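Local coordinates for nuclear RNA export factor 2 (Drosophila melanogaster, PDB 6MRK), which joins Piwi and Nxt1 in an ovarian complex that silences transposons co-transcriptionally, and may also take part in exporting mRNA from the nucleus, at residues L23-N28 against R32-K37; M117-K122 against R174-K179. All coordinates share one frame; numbering follows the deposited sequence.

Contact 1: residues L23-N28 against R32-K37; sequences LREFEN and RHNLYK
Phe-26 and Arg-32 bring the two backbones closest, their CA atoms 5.3 Å apart, where the last turn of helix 12-27 gives way to a short connection and a 3-10 segment that includes 32-35. This helix, connection and 3-10 segment belong to the NTF2-like domain of the protein, and the chain folds back so that the 3-10 segment lies against the helix end. Arg-32 makes the principal link. A bend at chi3 (-72°) in its otherwise extended chain lays the guanidinium flat over one face of the Phe-26 ring, the planes 8° apart, in a stacked cation-pi pair with Arg-32 CZ 3.9 Å from the ring centroid. The same group also grips the backbone that carries the ring: Arg-32 NE donates to Phe-26 O at 2.7 Å, lying in the carbonyl plane, while NH2 adds weak bonds to Phe-26 O and Glu-27 O. Arginine suits the place because its flat cation can cover a ring and serve carbonyls round its edge together; Leu-99, Leu-102 and Pro-103 supply further backbone acceptors, which hold this buried charge in a fixed rotation. Beside the stack, Leu-35 divides its two methyls between neighbours on the helix. CD1 meets Phe-26 CD1 at the ring edge at 3.8 Å, and CD2 runs past Glu-25 CG at the same distance. Glu-25 offers an aliphatic stem to the leucine and carries its carboxylate on to Asn-34 and Lys-37, where OE2 comes within 3.4 Å of Asn-34 CB and OE1 stays 4.3 Å from Lys-37 NZ, opposite charges just beyond a salt bridge.

Contact 2: residues M117-K122 against R174-K179; sequences MHYNGK and RARRLK
The side-chain ends of Tyr-119 and Arg-176 meet between two strands of the sheet, and this makes up most of the small surface contact. The ring and guanidinium planes stand 61° apart, so the groups do not stack. Instead the guanidinium presents an edge to the phenol: Tyr-119 OH lies near its plane, and Arg-176 NH1 donates to that hydroxyl oxygen at 3.4 Å. The bond is nearly straight, 161° at the hydrogen, but its length makes it weak. Arg-176 NH2 is farther off, 3.9 Å from Tyr-119 OH, and makes no second bond to it. Two torsional features bring the ends together. Tyr-119 holds CG opposite its backbone N (chi1 179°), carrying the long ring out from the strand, and Arg-176 answers with a chain bent at both chi2 and chi3. Tyrosine suits this position because a rigid ring sets a polar atom far from the backbone, while the side chain also touches Ala-11 and Ala-124. Arginine offers several N-H groups on a flexible stem; its cation also makes a cation-pi contact with Phe-164 of strand 152-166, so the tyrosine is not its sole aromatic neighbour. Beyond Tyr-119 the chain turns at once. Asn-120 OD1 accepts a bond from Gly-123 N and a weak one from Lys-122 N at 3.0 Å, the latter closing an Asx turn, a role for which a short side-chain carbonyl is well fitted. The contact thus joins the end of strand 104-119, where it enters the hairpin to 123-135, to strand 176-188 across two intervening strands, a light link, through one weak bond, over one end of the antiparallel part of the curved sheet of an NTF2-like fold.

How the contacts relate
The two contacts lie in the same NTF2-like domain, their centres about 20 Å apart, and follow one another along the chain. Contact 1 is partly buried, where helix 12-27 packs on the sheet and gives way to the loop before strand 44-49; contact 2 is a surface contact at one end of the sheet, about 18 Å from the chain centre against 11 Å for contact 1. They meet through Lys-179, whose NZ approaches Lys-37 O in a probable hydrogen bond; the modelled 2.3 Å is too short to trust in detail. Only contact 2 has another protein chain beside it, against Met-117, His-118 and Lys-122.

Contact 1: residues L23-N28 against R32-K37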
ATOM      1  N   LEU A  23      -2.737 -10.715  -9.778  1.00 33.20           N
ATOM      2  CA  LEU A  23      -2.118  -9.769 -10.745  1.00 32.33           C
ATOM      3  C   LEU A  23      -2.388 -10.250 -12.172  1.00 35.00           C
ATOM      4  O   LEU A  23      -2.836  -9.438 -12.989  1.00 36.24           O
ATOM      5  CB  LEU A  23      -0.614  -9.661 -10.475  1.00 31.83           C
ATOM      6  CG  LEU A  23      -0.173  -8.454  -9.649  1.00 30.97           C
ATOM      7  CD1 LEU A  23      -1.231  -8.015  -8.668  1.00 31.24           C
ATOM      8  CD2 LEU A  23       1.109  -8.742  -8.904  1.00 30.83           C
ATOM      9  N   ARG A  24      -2.133 -11.523 -12.474  1.00 37.96           N
ATOM     10  CA  ARG A  24      -2.357 -12.050 -13.840  1.00 41.31           C
ATOM     11  C   ARG A  24      -3.821 -11.856 -14.234  1.00 39.32           C
ATOM     12  O   ARG A  24      -4.062 -11.600 -15.409  1.00 42.04           O
ATOM     13  CB  ARG A  24      -1.946 -13.514 -13.948  1.00 47.78           C
ATOM     14  CG  ARG A  24      -0.493 -13.698 -14.362  1.00 59.39           C
ATOM     15  CD  ARG A  24      -0.010 -15.112 -14.073  1.00 68.93           C
ATOM     16  NE  ARG A  24       1.439 -15.314 -14.183  1.00 75.73           N
ATOM     17  CZ  ARG A  24       2.237 -15.796 -13.220  1.00 77.23           C
ATOM     18  NH1 ARG A  24       1.756 -16.130 -12.033  1.00 74.07           N
ATOM     19  NH2 ARG A  24       3.529 -15.953 -13.457  1.00 81.53           N
ATOM     20  N   GLU A  25      -4.760 -11.970 -13.301  1.00 37.80           N
ATOM     21  CA  GLU A  25      -6.208 -11.931 -13.621  1.00 39.34           C
ATOM     22  C   GLU A  25      -6.727 -10.493 -13.680  1.00 40.33           C
ATOM     23  O   GLU A  25      -7.819 -10.305 -14.239  1.00 43.32           O
ATOM     24  CB  GLU A  25      -6.988 -12.722 -12.585  1.00 44.02           C
ATOM     25  CG  GLU A  25      -8.419 -12.992 -12.994  1.00 50.48           C
ATOM     26  CD  GLU A  25      -9.022 -14.181 -12.258  1.00 60.09           C
ATOM     27  OE1 GLU A  25      -8.308 -14.792 -11.411  1.00 59.80           O
ATOM     28  OE2 GLU A  25     -10.199 -14.500 -12.524  1.00 68.47           O
ATOM     29  N   PHE A  26      -6.014  -9.526 -13.092  1.00 38.51           N
ATOM     30  CA  PHE A  26      -6.339  -8.083 -13.198  1.00 36.10           C
ATOM     31  C   PHE A  26      -5.969  -7.629 -14.607  1.00 36.48           C
ATOM     32  O   PHE A  26      -6.691  -6.805 -15.171  1.00 39.70           O
ATOM     33  CB  PHE A  26      -5.611  -7.259 -12.132  1.00 35.08           C
ATOM     34  CG  PHE A  26      -5.912  -5.785 -12.197  1.00 35.74           C
ATOM     35  CD1 PHE A  26      -7.056  -5.276 -11.606  1.00 36.86           C
ATOM     36  CD2 PHE A  26      -5.074  -4.907 -12.875  1.00 36.17           C
ATOM     37  CE1 PHE A  26      -7.358  -3.924 -11.683  1.00 36.95           C
ATOM     38  CE2 PHE A  26      -5.369  -3.551 -12.940  1.00 36.46           C
ATOM     39  CZ  PHE A  26      -6.515  -3.065 -12.348  1.00 37.49           C
ATOM     40  N   GLU A  27      -4.894  -8.203 -15.151  1.00 37.59           N
ATOM     41  CA  GLU A  27      -4.209  -7.792 -16.412  1.00 39.03           C
ATOM     42  C   GLU A  27      -5.230  -7.513 -17.515  1.00 39.95           C
ATOM     43  O   GLU A  27      -5.318  -6.342 -17.952  1.00 40.50           O
ATOM     44  CB  GLU A  27      -3.163  -8.835 -16.837  1.00 38.01           C
ATOM     45  CG  GLU A  27      -1.914  -8.784 -15.962  1.00 39.61           C
ATOM     46  CD  GLU A  27      -0.616  -9.340 -16.517  1.00 41.02           C
ATOM     47  OE1 GLU A  27      -0.656 -10.045 -17.547  1.00 43.44           O
ATOM     48  OE2 GLU A  27       0.442  -9.065 -15.901  1.00 38.10           O
ATOM     49  N   ASN A  28      -5.959  -8.536 -17.959  1.00 43.17           N
ATOM     50  CA  ASN A  28      -6.933  -8.391 -19.072  1.00 45.34           C
ATOM     51  C   ASN A  28      -8.237  -7.830 -18.493  1.00 46.49           C
ATOM     52  O   ASN A  28      -8.891  -8.531 -17.693  1.00 45.39           O
ATOM     53  CB  ASN A  28      -7.103  -9.694 -19.854  1.00 47.39           C
ATOM     54  CG  ASN A  28      -7.968  -9.536 -21.084  1.00 48.54           C
ATOM     55  OD1 ASN A  28      -8.679  -8.547 -21.225  1.00 52.93           O
ATOM     56  ND2 ASN A  28      -7.918 -10.514 -21.970  1.00 49.32           N
ATOM     57  N   ARG A  32     -11.789  -9.029 -16.022  1.00 43.52           N
ATOM     58  CA  ARG A  32     -11.362  -8.427 -14.742  1.00 41.26           C
ATOM     59  C   ARG A  32     -12.518  -8.418 -13.742  1.00 38.56           C
ATOM     60  O   ARG A  32     -12.249  -8.323 -12.536  1.00 38.22           O
ATOM     61  CB  ARG A  32     -10.854  -7.014 -14.985  1.00 40.21           C
ATOM     62  CG  ARG A  32     -10.225  -6.413 -13.746  1.00 41.05           C
ATOM     63  CD  ARG A  32      -9.822  -5.010 -14.068  1.00 41.42           C
ATOM     64  NE  ARG A  32      -8.665  -4.990 -14.946  1.00 40.49           N
ATOM     65  CZ  ARG A  32      -8.274  -3.913 -15.592  1.00 37.80           C
ATOM     66  NH1 ARG A  32      -8.967  -2.804 -15.441  1.00 39.61           N
ATOM     67  NH2 ARG A  32      -7.216  -3.941 -16.382  1.00 37.96           N
ATOM     68  N   HIS A  33     -13.755  -8.527 -14.217  1.00 38.22           N
ATOM     69  CA  HIS A  33     -14.965  -8.669 -13.361  1.00 38.75           C
ATOM     70  C   HIS A  33     -14.840  -9.899 -12.443  1.00 40.50           C
ATOM     71  O   HIS A  33     -15.503  -9.920 -11.383  1.00 41.59           O
ATOM     72  CB  HIS A  33     -16.238  -8.756 -14.224  1.00 40.04           C
ATOM     73  CG  HIS A  33     -16.312  -9.918 -15.169  1.00 40.00           C
ATOM     74  ND1 HIS A  33     -15.630  -9.940 -16.370  1.00 43.11           N
ATOM     75  CD2 HIS A  33     -17.004 -11.076 -15.119  1.00 39.78           C
ATOM     76  CE1 HIS A  33     -15.879 -11.063 -17.010  1.00 43.21           C
ATOM     77  NE2 HIS A  33     -16.725 -11.779 -16.261  1.00 44.19           N
ATOM     78  N   ASN A  34     -14.037 -10.894 -12.839  1.00 37.78           N
ATOM     79  CA  ASN A  34     -13.924 -12.201 -12.143  1.00 38.13           C
ATOM     80  C   ASN A  34     -13.115 -12.060 -10.856  1.00 36.86           C
ATOM     81  O   ASN A  34     -12.894 -13.087 -10.194  1.00 38.35           O
ATOM     82  CB  ASN A  34     -13.307 -13.272 -13.043  1.00 38.90           C
ATOM     83  CG  ASN A  34     -14.287 -13.774 -14.077  1.00 39.39           C
ATOM     84  OD1 ASN A  34     -15.444 -14.043 -13.756  1.00 39.27           O
ATOM     85  ND2 ASN A  34     -13.839 -13.866 -15.322  1.00 39.91           N
ATOM     86  N   LEU A  35     -12.689 -10.848 -10.510  1.00 36.16           N
ATOM     87  CA  LEU A  35     -12.023 -10.577  -9.213  1.00 35.26           C
ATOM     88  C   LEU A  35     -13.093 -10.294  -8.165  1.00 32.81           C
ATOM     89  O   LEU A  35     -12.714 -10.000  -7.030  1.00 31.99           O
ATOM     90  CB  LEU A  35     -11.073  -9.385  -9.349  1.00 34.77           C
ATOM     91  CG  LEU A  35     -10.012  -9.504 -10.440  1.00 34.00           C
ATOM     92  CD1 LEU A  35      -9.319  -8.172 -10.664  1.00 33.03           C
ATOM     93  CD2 LEU A  35      -9.001 -10.577 -10.093  1.00 34.28           C
ATOM     94  N   TYR A  36     -14.370 -10.370  -8.538  1.00 33.21           N
ATOM     95  CA  TYR A  36     -15.501 -10.109  -7.611  1.00 36.21           C
ATOM     96  C   TYR A  36     -15.360 -11.057  -6.414  1.00 35.81           C
ATOM     97  O   TYR A  36     -15.772 -10.673  -5.308  1.00 37.82           O
ATOM     98  CB  TYR A  36     -16.859 -10.220  -8.326  1.00 37.37           C
ATOM     99  CG  TYR A  36     -18.049  -9.919  -7.444  1.00 37.93           C
ATOM    100  CD1 TYR A  36     -18.321  -8.628  -7.006  1.00 39.24           C
ATOM    101  CD2 TYR A  36     -18.883 -10.938  -7.006  1.00 37.36           C
ATOM    102  CE1 TYR A  36     -19.392  -8.359  -6.168  1.00 38.00           C
ATOM    103  CE2 TYR A  36     -19.964 -10.686  -6.176  1.00 36.24           C
ATOM    104  CZ  TYR A  36     -20.211  -9.395  -5.752  1.00 37.11           C
ATOM    105  OH  TYR A  36     -21.279  -9.154  -4.944  1.00 38.94           O
ATOM    106  N   LYS A  37     -14.740 -12.226  -6.623  1.00 34.16           N
ATOM    107  CA  LYS A  37     -14.666 -13.324  -5.621  1.00 31.02           C
ATOM    108  C   LYS A  37     -13.786 -12.937  -4.438  1.00 29.05           C
ATOM    109  O   LYS A  37     -14.019 -13.484  -3.380  1.00 29.77           O
ATOM    110  CB  LYS A  37     -14.129 -14.621  -6.228  1.00 30.41           C
ATOM    111  CG  LYS A  37     -12.786 -14.499  -6.926  1.00 32.42           C
ATOM    112  CD  LYS A  37     -12.115 -15.821  -7.228  1.00 32.85           C
ATOM    113  CE  LYS A  37     -11.237 -15.748  -8.458  1.00 33.76           C
ATOM    114  NZ  LYS A  37     -11.078 -17.080  -9.077  1.00 34.98           N
TER

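Contact 2: residues M117-K122 against R174-K179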
ATOM      1  N   MET A 117       4.012  -8.738   5.631  1.00 29.14           N
ATOM      2  CA  MET A 117       4.258  -7.959   6.867  1.00 30.09           C
ATOM      3  C   MET A 117       3.536  -8.595   8.053  1.00 33.14           C
ATOM      4  O   MET A 117       4.015  -8.384   9.172  1.00 38.99           O
ATOM      5  CB  MET A 117       3.789  -6.513   6.703  1.00 28.64           C
ATOM      6  CG  MET A 117       4.368  -5.827   5.469  1.00 28.81           C
ATOM      7  SD  MET A 117       6.131  -5.368   5.552  1.00 29.62           S
ATOM      8  CE  MET A 117       6.252  -4.666   7.199  1.00 27.62           C
ATOM      9  N   HIS A 118       2.422  -9.297   7.830  1.00 34.45           N
ATOM     10  CA  HIS A 118       1.707 -10.101   8.856  1.00 35.00           C
ATOM     11  C   HIS A 118       1.261 -11.406   8.224  1.00 35.72           C
ATOM     12  O   HIS A 118       1.034 -11.436   7.011  1.00 37.47           O
ATOM     13  CB  HIS A 118       0.519  -9.357   9.443  1.00 37.18           C
ATOM     14  CG  HIS A 118       0.928  -8.053  10.028  1.00 43.78           C
ATOM     15  ND1 HIS A 118       0.124  -6.924   9.975  1.00 52.29           N
ATOM     16  CD2 HIS A 118       2.076  -7.675  10.627  1.00 45.07           C
ATOM     17  CE1 HIS A 118       0.753  -5.913  10.543  1.00 53.79           C
ATOM     18  NE2 HIS A 118       1.955  -6.355  10.959  1.00 51.48           N
ATOM     19  N   TYR A 119       1.175 -12.456   9.022  1.00 35.84           N
ATOM     20  CA  TYR A 119       0.654 -13.748   8.546  1.00 35.71           C
ATOM     21  C   TYR A 119       0.262 -14.608   9.734  1.00 35.41           C
ATOM     22  O   TYR A 119       1.120 -14.879  10.555  1.00 34.82           O
ATOM     23  CB  TYR A 119       1.694 -14.443   7.681  1.00 35.29           C
ATOM     24  CG  TYR A 119       1.252 -15.789   7.182  1.00 36.25           C
ATOM     25  CD1 TYR A 119       0.513 -15.917   6.027  1.00 38.49           C
ATOM     26  CD2 TYR A 119       1.581 -16.938   7.873  1.00 40.09           C
ATOM     27  CE1 TYR A 119       0.132 -17.163   5.554  1.00 42.45           C
ATOM     28  CE2 TYR A 119       1.204 -18.191   7.425  1.00 41.97           C
ATOM     29  CZ  TYR A 119       0.481 -18.306   6.256  1.00 44.18           C
ATOM     30  OH  TYR A 119       0.122 -19.549   5.824  1.00 46.18           O
ATOM     31  N   ASN A 120      -1.000 -15.017   9.787  1.00 37.66           N
ATOM     32  CA  ASN A 120      -1.498 -15.986  10.789  1.00 40.62           C
ATOM     33  C   ASN A 120      -2.703 -16.747  10.196  1.00 44.25           C
ATOM     34  O   ASN A 120      -2.822 -16.830   8.959  1.00 43.44           O
ATOM     35  CB  ASN A 120      -1.675 -15.297  12.158  1.00 40.95           C
ATOM     36  CG  ASN A 120      -2.647 -14.132  12.223  1.00 40.05           C
ATOM     37  OD1 ASN A 120      -3.715 -14.144  11.623  1.00 39.68           O
ATOM     38  ND2 ASN A 120      -2.310 -13.125  13.009  1.00 43.34           N
ATOM     39  N   GLY A 121      -3.530 -17.346  11.055  1.00 49.73           N
ATOM     40  CA  GLY A 121      -4.743 -18.101  10.687  1.00 47.26           C
ATOM     41  C   GLY A 121      -5.872 -17.175  10.278  1.00 46.15           C
ATOM     42  O   GLY A 121      -6.653 -17.576   9.418  1.00 48.97           O
ATOM     43  N   LYS A 122      -5.970 -15.993  10.886  1.00 44.94           N
ATOM     44  CA  LYS A 122      -6.927 -14.929  10.482  1.00 48.05           C
ATOM     45  C   LYS A 122      -6.578 -14.387   9.081  1.00 45.03           C
ATOM     46  O   LYS A 122      -7.520 -14.189   8.307  1.00 42.87           O
ATOM     47  CB  LYS A 122      -6.941 -13.788  11.503  1.00 54.67           C
ATOM     48  CG  LYS A 122      -7.577 -14.103  12.848  1.00 60.75           C
ATOM     49  CD  LYS A 122      -6.866 -13.427  14.015  1.00 71.43           C
ATOM     50  CE  LYS A 122      -6.814 -11.911  13.906  1.00 80.64           C
ATOM     51  NZ  LYS A 122      -5.687 -11.331  14.682  1.00 81.77           N
ATOM     52  N   ARG A 174     -10.798 -29.011   5.908  1.00 51.48           N
ATOM     53  CA  ARG A 174     -10.527 -27.564   6.137  1.00 55.26           C
ATOM     54  C   ARG A 174      -9.835 -27.020   4.873  1.00 54.81           C
ATOM     55  O   ARG A 174      -8.884 -27.688   4.382  1.00 56.00           O
ATOM     56  CB  ARG A 174      -9.657 -27.344   7.385  1.00 55.30           C
ATOM     57  CG  ARG A 174     -10.110 -28.093   8.635  1.00 56.08           C
ATOM     58  CD  ARG A 174     -11.022 -27.286   9.551  1.00 57.75           C
ATOM     59  NE  ARG A 174     -10.349 -26.066   9.988  1.00 60.48           N
ATOM     60  CZ  ARG A 174     -10.651 -25.343  11.072  1.00 63.51           C
ATOM     61  NH1 ARG A 174     -11.632 -25.700  11.885  1.00 60.87           N
ATOM     62  NH2 ARG A 174      -9.957 -24.246  11.338  1.00 63.11           N
ATOM     63  N   ALA A 175     -10.321 -25.900   4.332  1.00 51.69           N
ATOM     64  CA  ALA A 175      -9.673 -25.141   3.237  1.00 53.90           C
ATOM     65  C   ALA A 175      -9.824 -23.652   3.524  1.00 49.22           C
ATOM     66  O   ALA A 175     -10.834 -23.298   4.133  1.00 45.92           O
ATOM     67  CB  ALA A 175     -10.296 -25.495   1.909  1.00 56.51           C
ATOM     68  N   ARG A 176      -8.887 -22.828   3.060  1.00 48.34           N
ATOM     69  CA  ARG A 176      -8.940 -21.356   3.259  1.00 50.43           C
ATOM     70  C   ARG A 176      -9.324 -20.662   1.952  1.00 42.31           C
ATOM     71  O   ARG A 176      -8.721 -20.936   0.922  1.00 35.63           O
ATOM     72  CB  ARG A 176      -7.607 -20.849   3.812  1.00 59.65           C
ATOM     73  CG  ARG A 176      -7.564 -20.786   5.334  1.00 64.73           C
ATOM     74  CD  ARG A 176      -6.175 -21.026   5.895  1.00 66.73           C
ATOM     75  NE  ARG A 176      -5.135 -20.401   5.086  1.00 66.34           N
ATOM     76  CZ  ARG A 176      -3.912 -20.112   5.509  1.00 66.57           C
ATOM     77  NH1 ARG A 176      -3.060 -19.539   4.679  1.00 69.40           N
ATOM     78  NH2 ARG A 176      -3.543 -20.375   6.751  1.00 65.93           N
ATOM     79  N   ARG A 177     -10.332 -19.804   2.021  1.00 44.77           N
ATOM     80  CA  ARG A 177     -10.680 -18.833   0.957  1.00 47.31           C
ATOM     81  C   ARG A 177     -10.034 -17.501   1.353  1.00 42.96           C
ATOM     82  O   ARG A 177     -10.079 -17.125   2.555  1.00 40.42           O
ATOM     83  CB  ARG A 177     -12.202 -18.778   0.780  1.00 53.88           C
ATOM     84  CG  ARG A 177     -12.708 -17.591  -0.031  1.00 59.89           C
ATOM     85  CD  ARG A 177     -13.867 -17.898  -0.971  1.00 64.43           C
ATOM     86  NE  ARG A 177     -15.032 -18.509  -0.330  1.00 68.73           N
ATOM     87  CZ  ARG A 177     -15.532 -19.716  -0.614  1.00 70.69           C
ATOM     88  NH1 ARG A 177     -14.978 -20.484  -1.541  1.00 65.80           N
ATOM     89  NH2 ARG A 177     -16.595 -20.153   0.042  1.00 71.70           N
ATOM     90  N   LEU A 178      -9.382 -16.848   0.397  1.00 40.18           N
ATOM     91  CA  LEU A 178      -8.726 -15.543   0.640  1.00 37.60           C
ATOM     92  C   LEU A 178      -9.763 -14.465   0.360  1.00 35.77           C
ATOM     93  O   LEU A 178     -10.460 -14.574  -0.664  1.00 33.14           O
ATOM     94  CB  LEU A 178      -7.496 -15.386  -0.252  1.00 36.77           C
ATOM     95  CG  LEU A 178      -6.609 -14.199   0.121  1.00 39.84           C
ATOM     96  CD1 LEU A 178      -5.140 -14.591   0.116  1.00 40.34           C
ATOM     97  CD2 LEU A 178      -6.838 -13.012  -0.803  1.00 41.48           C
ATOM     98  N   LYS A 179      -9.895 -13.500   1.261  1.00 33.32           N
ATOM     99  CA  LYS A 179     -10.746 -12.321   0.999  1.00 34.70           C
ATOM    100  C   LYS A 179      -9.871 -11.090   1.165  1.00 33.39           C
ATOM    101  O   LYS A 179      -9.060 -11.082   2.092  1.00 32.35           O
ATOM    102  CB  LYS A 179     -11.956 -12.269   1.942  1.00 38.18           C
ATOM    103  CG  LYS A 179     -13.155 -13.149   1.591  1.00 39.18           C
ATOM    104  CD  LYS A 179     -13.502 -13.207   0.130  1.00 38.21           C
ATOM    105  CE  LYS A 179     -14.972 -12.996  -0.133  1.00 38.50           C
ATOM    106  NZ  LYS A 179     -15.318 -13.403  -1.512  1.00 40.14           N
TER